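Local coordinates for protein glutathione peroxidase (Schistosoma mansoni, PDB 2WGR) that reduces hydrogen peroxide, and probably phospholipid hydroperoxides, with glutathione, giving glutathione disulfide and water, at residues V39-G44 / G77-A82; S43-K48 / W132-F137. One frame throughout, in Å; residues are numbered along the deposited sequence. Where two conformers were deposited one is given.

Contact 1: residues V39-G44 / G77-A82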
ATOM      1  N   VAL A  39       0.930   1.924  -6.165  1.00  4.39           N
ATOM      2  CA  VAL A  39       0.150   1.445  -7.309  1.00  5.23           C
ATOM      3  C   VAL A  39       0.302   2.356  -8.551  1.00  5.94           C
ATOM      4  O   VAL A  39       0.801   3.471  -8.467  1.00  5.86           O
ATOM      5  CB  VAL A  39      -1.378   1.306  -6.956  1.00  5.82           C
ATOM      6  CG1 VAL A  39      -1.607   0.286  -5.821  1.00  5.12           C
ATOM      7  CG2 VAL A  39      -2.009   2.642  -6.592  1.00  5.35           C
ATOM      8  N   ALA A  40      -0.145   1.829  -9.684  1.00  5.52           N
ATOM      9  CA  ALA A  40      -0.134   2.555 -10.960  1.00  6.90           C
ATOM     10  C   ALA A  40      -1.214   1.934 -11.827  1.00  7.51           C
ATOM     11  O   ALA A  40      -1.369   0.700 -11.819  1.00  8.16           O
ATOM     12  CB  ALA A  40       1.191   2.406 -11.640  1.00  6.83           C
ATOM     13  N   CYS A  41      -1.913   2.776 -12.606  1.00  7.12           N
ATOM     14  CA  CYS A  41      -3.005   2.318 -13.482  1.00  8.39           C
ATOM     15  C   CYS A  41      -2.543   1.812 -14.842  1.00  8.85           C
ATOM     16  O   CYS A  41      -3.253   1.034 -15.475  1.00  8.92           O
ATOM     17  CB  CYS A  41      -4.017   3.442 -13.735  1.00  8.87           C
ATOM     18  SG  CYS A  41      -4.959   3.937 -12.299  1.00 11.96           S
ATOM     19  N   LYS A  42      -1.373   2.253 -15.276  1.00  9.53           N
ATOM     20  CA  LYS A  42      -0.991   2.060 -16.700  1.00 10.77           C
ATOM     21  C   LYS A  42       0.160   1.089 -16.823  1.00 11.24           C
ATOM     22  O   LYS A  42       1.128   1.342 -17.543  1.00 12.18           O
ATOM     23  CB  LYS A  42      -0.659   3.407 -17.351  1.00 11.55           C
ATOM     24  CG  LYS A  42      -1.869   4.321 -17.449  1.00 13.63           C
ATOM     25  CD  LYS A  42      -1.534   5.600 -18.223  1.00 16.95           C
ATOM     26  CE  LYS A  42      -1.313   5.316 -19.698  1.00 20.64           C
ATOM     27  NZ  LYS A  42      -0.648   6.510 -20.337  0.80 21.57           N
ATOM     28  N   SER A  43       0.073  -0.021 -16.090  1.00 12.14           N
ATOM     29  CA  SER A  43       1.137  -1.024 -16.159  1.00 12.48           C
ATOM     30  C   SER A  43       0.595  -2.407 -16.486  1.00 12.61           C
ATOM     31  O   SER A  43      -0.576  -2.696 -16.243  1.00 11.52           O
ATOM     32  CB  SER A  43       1.959  -1.017 -14.876  1.00 13.51           C
ATOM     33  OG  SER A  43       1.592  -2.054 -14.003  1.00 15.83           O
ATOM     34  N   GLY A  44       1.454  -3.236 -17.078  1.00 12.36           N
ATOM     35  CA  GLY A  44       1.090  -4.612 -17.418  1.00 12.73           C
ATOM     36  C   GLY A  44       0.786  -5.455 -16.184  1.00 11.93           C
ATOM     37  O   GLY A  44       0.160  -6.509 -16.287  1.00 12.35           O
ATOM     38  N   GLY A  77       6.512   6.418 -15.537  1.00  9.21           N
ATOM     39  CA  GLY A  77       5.387   7.358 -15.713  1.00  9.67           C
ATOM     40  C   GLY A  77       4.054   6.641 -15.890  1.00  9.58           C
ATOM     41  O   GLY A  77       3.195   7.053 -16.700  1.00 10.17           O
ATOM     42  N   GLN A  78       3.846   5.608 -15.076  1.00  8.22           N
ATOM     43  CA  GLN A  78       2.668   4.727 -15.272  1.00  7.85           C
ATOM     44  C   GLN A  78       1.492   5.056 -14.352  1.00  7.49           C
ATOM     45  O   GLN A  78       0.485   4.345 -14.325  1.00  8.11           O
ATOM     46  CB  GLN A  78       3.112   3.273 -15.156  1.00  7.88           C
ATOM     47  CG  GLN A  78       3.947   2.897 -16.406  1.00  9.28           C
ATOM     48  CD  GLN A  78       4.603   1.538 -16.334  1.00 12.90           C
ATOM     49  OE1 GLN A  78       4.531   0.836 -15.336  1.00 12.00           O
ATOM     50  NE2 GLN A  78       5.286   1.176 -17.419  1.00 14.90           N
ATOM     51  N   GLU A  79       1.614   6.166 -13.611  1.00  7.00           N
ATOM     52  CA  GLU A  79       0.471   6.730 -12.882  1.00  7.30           C
ATOM     53  C   GLU A  79       0.321   8.236 -13.194  1.00  6.49           C
ATOM     54  O   GLU A  79       0.413   9.077 -12.301  1.00  6.36           O
ATOM     55  CB  GLU A  79       0.624   6.469 -11.369  1.00  7.64           C
ATOM     56  CG  GLU A  79      -0.655   6.802 -10.574  1.00  7.66           C
ATOM     57  CD  GLU A  79      -1.725   5.726 -10.726  1.00  9.30           C
ATOM     58  OE1 GLU A  79      -2.092   5.096  -9.719  1.00 11.48           O
ATOM     59  OE2 GLU A  79      -2.173   5.473 -11.864  1.00  8.45           O
ATOM     60  N   PRO A  80       0.144   8.594 -14.481  1.00  7.46           N
ATOM     61  CA  PRO A  80       0.114  10.036 -14.833  1.00  7.50           C
ATOM     62  C   PRO A  80      -1.138  10.814 -14.428  1.00  7.66           C
ATOM     63  O   PRO A  80      -1.042  12.022 -14.235  1.00  8.41           O
ATOM     64  CB  PRO A  80       0.237  10.021 -16.371  1.00  7.87           C
ATOM     65  CG  PRO A  80      -0.399   8.725 -16.760  1.00  7.73           C
ATOM     66  CD  PRO A  80       0.001   7.736 -15.666  1.00  7.30           C
ATOM     67  N   TRP A  81      -2.277  10.134 -14.286  1.00  8.20           N
ATOM     68  CA  TRP A  81      -3.563  10.803 -14.108  1.00  9.33           C
ATOM     69  C   TRP A  81      -3.730  11.512 -12.773  1.00  9.18           C
ATOM     70  O   TRP A  81      -3.034  11.203 -11.793  1.00  9.30           O
ATOM     71  CB  TRP A  81      -4.712   9.822 -14.273  1.00  9.04           C
ATOM     72  CG  TRP A  81      -4.689   9.092 -15.583  1.00  9.35           C
ATOM     73  CD1 TRP A  81      -4.255   9.573 -16.813  1.00 11.22           C
ATOM     74  CD2 TRP A  81      -5.188   7.788 -15.814  1.00 10.36           C
ATOM     75  NE1 TRP A  81      -4.407   8.593 -17.779  1.00 11.88           N
ATOM     76  CE2 TRP A  81      -4.986   7.492 -17.197  1.00 11.17           C
ATOM     77  CE3 TRP A  81      -5.759   6.807 -14.983  1.00 10.72           C
ATOM     78  CZ2 TRP A  81      -5.347   6.261 -17.757  1.00 12.75           C
ATOM     79  CZ3 TRP A  81      -6.109   5.585 -15.548  1.00 11.86           C
ATOM     80  CH2 TRP A  81      -5.912   5.327 -16.917  1.00 11.93           C
ATOM     81  N   ALA A  82      -4.675  12.448 -12.749  1.00  9.96           N
ATOM     82  CA  ALA A  82      -5.102  13.072 -11.501  1.00  9.56           C
ATOM     83  C   ALA A  82      -5.940  12.088 -10.665  1.00  8.43           C
ATOM     84  O   ALA A  82      -6.509  11.099 -11.175  1.00  8.13           O
ATOM     85  CB  ALA A  82      -5.915  14.338 -11.800  1.00  9.95           C
TER
HETATM   86  O   HOH W   1       2.017   5.682 -19.024  1.00 24.28           O
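Glu79 sends CG anti to its own backbone N (chi1 -169°) and then bends at chi2 (77°), folding its carboxylate back against the backbone of Ala40 and Cys41. This is a worked example of how a thioredoxin-type fold shapes an active-site loop: residues 39-44 leave strand 33-39 on the way to helix 46-60, and residues 77-82, from the loop after strand 65-71, pack against them. Two backbone N-H groups on consecutive residues are used. Cys41 N donates to Glu79 OE2 at 2.8 Å, reaching the oxygen from above the carboxylate plane, while Lys42 N donates to the carbonyl oxygen Gln78 O at 3.0 Å, lying in the plane of that carbonyl. The methyl CB of Ala40 rests against the same oxygen, 3.4 Å from Gln78 O. On the outer flank Lys42 crosses Trp81 at about a right angle and lays CD obliquely against the indole near CZ2; the same carbon abuts the proline ring, with Lys42 CD 3.6 Å from Pro80 CG. Cys41 adds CB against Trp81 CZ3 at 3.5 Å, with its sulfur obliquely beside the six-membered ring, and Phe89 of helix 83-94 also meets that indole. At the end of the loop lies Ser43, a changed residue that occupies the active-site position inferred by similarity. Gln78, probably the glutamine of the catalytic tetrad known from glutathione peroxidases, extends alongside Lys42 O until Gln78 OE1 stands 3.2 Å from Ser43 CB.

Contact 2: residues S43-K48 / W132-F137. With POP (pyrophosphate 2-), chain B.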
ATOM      1  N   SER A  43       0.073  -0.021 -16.090  1.00 12.14           N
ATOM      2  CA  SER A  43       1.137  -1.024 -16.159  1.00 12.48           C
ATOM      3  C   SER A  43       0.595  -2.407 -16.486  1.00 12.61           C
ATOM      4  O   SER A  43      -0.576  -2.696 -16.243  1.00 11.52           O
ATOM      5  CB  SER A  43       1.959  -1.017 -14.876  1.00 13.51           C
ATOM      6  OG  SER A  43       1.592  -2.054 -14.003  1.00 15.83           O
ATOM      7  N   GLY A  44       1.454  -3.236 -17.078  1.00 12.36           N
ATOM      8  CA  GLY A  44       1.090  -4.612 -17.418  1.00 12.73           C
ATOM      9  C   GLY A  44       0.786  -5.455 -16.184  1.00 11.93           C
ATOM     10  O   GLY A  44       0.160  -6.509 -16.287  1.00 12.35           O
ATOM     11  N   ALA A  45       1.230  -4.984 -15.023  1.00 11.50           N
ATOM     12  CA  ALA A  45       0.983  -5.684 -13.729  1.00 10.52           C
ATOM     13  C   ALA A  45      -0.250  -5.189 -12.966  1.00 10.34           C
ATOM     14  O   ALA A  45      -0.648  -5.758 -11.948  1.00  9.36           O
ATOM     15  CB  ALA A  45       2.240  -5.607 -12.833  1.00 11.42           C
ATOM     16  N   THR A  46      -0.868  -4.124 -13.479  1.00  8.22           N
ATOM     17  CA  THR A  46      -2.010  -3.492 -12.840  1.00  8.00           C
ATOM     18  C   THR A  46      -3.185  -4.457 -12.618  1.00  8.15           C
ATOM     19  O   THR A  46      -3.715  -4.539 -11.519  1.00  8.30           O
ATOM     20  CB  THR A  46      -2.430  -2.230 -13.617  1.00  8.06           C
ATOM     21  OG1 THR A  46      -1.332  -1.292 -13.597  1.00  6.84           O
ATOM     22  CG2 THR A  46      -3.731  -1.583 -13.045  1.00  8.64           C
ATOM     23  N   ASP A  47      -3.590  -5.181 -13.655  1.00  7.94           N
ATOM     24  CA  ASP A  47      -4.782  -6.033 -13.533  1.00  8.25           C
ATOM     25  C   ASP A  47      -4.605  -7.097 -12.431  1.00  8.08           C
ATOM     26  O   ASP A  47      -5.504  -7.285 -11.601  1.00  7.80           O
ATOM     27  CB  ASP A  47      -5.031  -6.772 -14.858  1.00  9.07           C
ATOM     28  CG  ASP A  47      -5.739  -5.925 -15.913  1.00 11.86           C
ATOM     29  OD1 ASP A  47      -6.214  -4.800 -15.651  1.00 15.51           O
ATOM     30  OD2 ASP A  47      -5.810  -6.445 -17.062  1.00 14.14           O
ATOM     31  N   LYS A  48      -3.477  -7.806 -12.443  1.00  7.99           N
ATOM     32  CA  LYS A  48      -3.280  -8.920 -11.504  1.00  7.80           C
ATOM     33  C   LYS A  48      -3.196  -8.417 -10.073  1.00  7.59           C
ATOM     34  O   LYS A  48      -3.821  -8.966  -9.177  1.00  7.00           O
ATOM     35  CB  LYS A  48      -2.008  -9.708 -11.851  1.00  8.94           C
ATOM     36  CG  LYS A  48      -1.732 -10.850 -10.911  1.00 10.91           C
ATOM     37  CD  LYS A  48      -0.492 -11.614 -11.334  1.00 17.31           C
ATOM     38  CE  LYS A  48      -0.060 -12.584 -10.273  1.00 20.54           C
ATOM     39  NZ  LYS A  48       1.224 -13.247 -10.711  1.00 25.24           N
ATOM     40  N   TRP A 132       9.935  -0.898  -8.201  1.00  7.02           N
ATOM     41  CA  TRP A 132       9.006  -0.730  -9.309  1.00  7.03           C
ATOM     42  C   TRP A 132       7.590  -0.532  -8.727  1.00  7.16           C
ATOM     43  O   TRP A 132       7.426  -0.445  -7.501  1.00  6.22           O
ATOM     44  CB  TRP A 132       9.072  -1.932 -10.299  1.00  7.37           C
ATOM     45  CG  TRP A 132       8.602  -1.567 -11.662  1.00  8.16           C
ATOM     46  CD1 TRP A 132       7.505  -2.050 -12.308  1.00  8.28           C
ATOM     47  CD2 TRP A 132       9.160  -0.546 -12.524  1.00  7.77           C
ATOM     48  NE1 TRP A 132       7.360  -1.408 -13.539  1.00  8.90           N
ATOM     49  CE2 TRP A 132       8.357  -0.491 -13.685  1.00  9.35           C
ATOM     50  CE3 TRP A 132      10.260   0.318 -12.417  1.00  7.89           C
ATOM     51  CZ2 TRP A 132       8.604   0.406 -14.726  1.00  9.62           C
ATOM     52  CZ3 TRP A 132      10.519   1.215 -13.460  1.00  9.75           C
ATOM     53  CH2 TRP A 132       9.687   1.239 -14.601  1.00  8.56           C
ATOM     54  N   ASN A 133       6.595  -0.390  -9.600  1.00  7.15           N
ATOM     55  CA  ASN A 133       5.188  -0.379  -9.163  1.00  6.41           C
ATOM     56  C   ASN A 133       4.838  -1.663  -8.403  1.00  6.80           C
ATOM     57  O   ASN A 133       5.383  -2.735  -8.702  1.00  6.86           O
ATOM     58  CB  ASN A 133       4.247  -0.246 -10.355  1.00  7.51           C
ATOM     59  CG  ASN A 133       4.574   0.944 -11.233  1.00  6.97           C
ATOM     60  OD1 ASN A 133       4.609   2.089 -10.776  1.00  7.95           O
ATOM     61  ND2 ASN A 133       4.851   0.661 -12.526  1.00  8.61           N
ATOM     62  N   PHE A 134       3.948  -1.517  -7.420  1.00  5.79           N
ATOM     63  CA  PHE A 134       3.344  -2.630  -6.689  1.00  5.71           C
ATOM     64  C   PHE A 134       4.315  -3.382  -5.763  1.00  5.09           C
ATOM     65  O   PHE A 134       4.170  -4.583  -5.568  1.00  5.89           O
ATOM     66  CB  PHE A 134       2.574  -3.596  -7.620  1.00  5.73           C
ATOM     67  CG  PHE A 134       1.453  -2.932  -8.386  1.00  5.39           C
ATOM     68  CD1 PHE A 134       0.265  -2.632  -7.751  1.00  4.15           C
ATOM     69  CD2 PHE A 134       1.601  -2.604  -9.746  1.00  6.99           C
ATOM     70  CE1 PHE A 134      -0.811  -1.990  -8.437  1.00  5.49           C
ATOM     71  CE2 PHE A 134       0.572  -1.993 -10.446  1.00  5.76           C
ATOM     72  CZ  PHE A 134      -0.645  -1.672  -9.800  1.00  5.19           C
ATOM     73  N   SER A 135       5.235  -2.663  -5.114  1.00  4.67           N
ATOM     74  CA  SER A 135       5.938  -3.257  -3.985  1.00  5.17           C
ATOM     75  C   SER A 135       4.974  -3.262  -2.803  1.00  5.36           C
ATOM     76  O   SER A 135       4.058  -2.445  -2.749  1.00  5.93           O
ATOM     77  CB  SER A 135       7.134  -2.393  -3.604  1.00  5.80           C
ATOM     78  OG  SER A 135       7.981  -2.305  -4.742  0.33  4.09           O
ATOM     79  N   LYS A 136       5.190  -4.168  -1.856  1.00  5.00           N
ATOM     80  CA  LYS A 136       4.257  -4.318  -0.719  1.00  4.88           C
ATOM     81  C   LYS A 136       5.018  -4.292   0.595  1.00  5.03           C
ATOM     82  O   LYS A 136       6.097  -4.893   0.733  1.00  5.18           O
ATOM     83  CB  LYS A 136       3.488  -5.643  -0.812  1.00  5.79           C
ATOM     84  CG  LYS A 136       2.528  -5.772  -2.024  1.00  5.92           C
ATOM     85  CD  LYS A 136       3.196  -6.493  -3.250  1.00  7.24           C
ATOM     86  CE  LYS A 136       2.177  -6.515  -4.390  1.00  3.56           C
ATOM     87  NZ  LYS A 136       2.807  -6.927  -5.697  1.00  5.91           N
ATOM     88  N   PHE A 137       4.424  -3.617   1.578  1.00  5.93           N
ATOM     89  CA  PHE A 137       4.876  -3.725   2.964  1.00  5.55           C
ATOM     90  C   PHE A 137       3.748  -4.279   3.842  1.00  5.13           C
ATOM     91  O   PHE A 137       2.606  -3.858   3.713  1.00  6.62           O
ATOM     92  CB  PHE A 137       5.294  -2.370   3.562  1.00  5.32           C
ATOM     93  CG  PHE A 137       6.533  -1.784   2.931  1.00  5.71           C
ATOM     94  CD1 PHE A 137       7.782  -1.957   3.541  1.00  5.91           C
ATOM     95  CD2 PHE A 137       6.436  -1.069   1.736  1.00  6.05           C
ATOM     96  CE1 PHE A 137       8.932  -1.422   2.969  1.00  5.75           C
ATOM     97  CE2 PHE A 137       7.576  -0.546   1.122  1.00  6.56           C
ATOM     98  CZ  PHE A 137       8.826  -0.723   1.745  1.00  6.46           C
TER
HETATM   99  P1  POP B1170      13.013  -5.413  -2.746  0.50 10.92           P
HETATM  100  O1  POP B1170      14.119  -4.376  -2.729  0.50 10.62           O
HETATM  101  O2  POP B1170      13.659  -6.718  -3.179  0.50 10.03           O
HETATM  102  O3  POP B1170      12.443  -5.637  -1.355  0.50 11.55           O
HETATM  103  O   POP B1170      11.901  -4.853  -3.778  0.50 10.04           O
HETATM  104  P2  POP B1170      11.183  -3.560  -3.140  0.50 12.12           P
HETATM  105  O4  POP B1170      10.732  -2.565  -4.150  0.50  5.14           O
HETATM  106  O5  POP B1170      10.064  -4.076  -2.222  0.50  8.86           O
HETATM  107  O6  POP B1170      12.257  -2.929  -2.291  0.50 12.69           O
HETATM  108  O   HOH W   2       4.259  -2.350 -12.990  1.00 15.29           O
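Phe134 presents the edge of its ring to the capped start of helix 46-60, and the close part of the contact is gathered around one carbon: Phe134 CE2 lies 3.7 Å from Ser43 OG, which sits in the ring plane, and 3.7 Å from Thr46 OG1. The ring reaches there because its CG stands anti to the carbonyl carbon (chi1 -59°), pointing from a loop residue of positive phi toward the helix. Both hydroxyls belong to a capping box: Ser43 N donates to Thr46 OG1, and Ala45 N to Ser43 OG at 3.1 Å. Thr46 OG1 is probably also bonded to Ala40 O, which helps to fix its place beside the ring. Elsewhere the packing slackens. Exposed Ala45 brings CB only to 4.4 Å from Phe134 CD2, and between Ser43 and Asn133 a water takes over, 2.9 Å from Ser43 OG and 3.1 Å from Asn133 ND2, whose N-H it accepts. Trp132 and Asn133 probably supply the tryptophan and asparagine of the family's catalytic tetrad. Phe134 O accepts from Lys136 NZ at 2.7 Å, an ammonium that also bonds Asn49 OD1 and Thr153 O, and Ser135 OG donates to O4 of the bound pyrophosphate at 2.8 Å. Aromatic edge and amide-held water stand roughly at right angles about Ser43 OG, implying a hydroxyl placed by capping bonds and water, with the ring adding van der Waals contact.

Both contacts share Ser43 and Gly44, so the turn between strand 33-39 and helix 46-60 is met by two other loops. Contact 1 is the larger and lies farther from the centre of the chain; it joins two loops through backbone N-H groups, a buried carboxylate and an outer flank of lysine, proline and tryptophan. Contact 2 is smaller and more buried, joining the helix start to the approach of strand 136-139 by an aromatic edge and a water. They touch directly where Gln78 OE1 comes within 2.8 Å of Asn133 ND2, bringing the two loops together beside the active-site position.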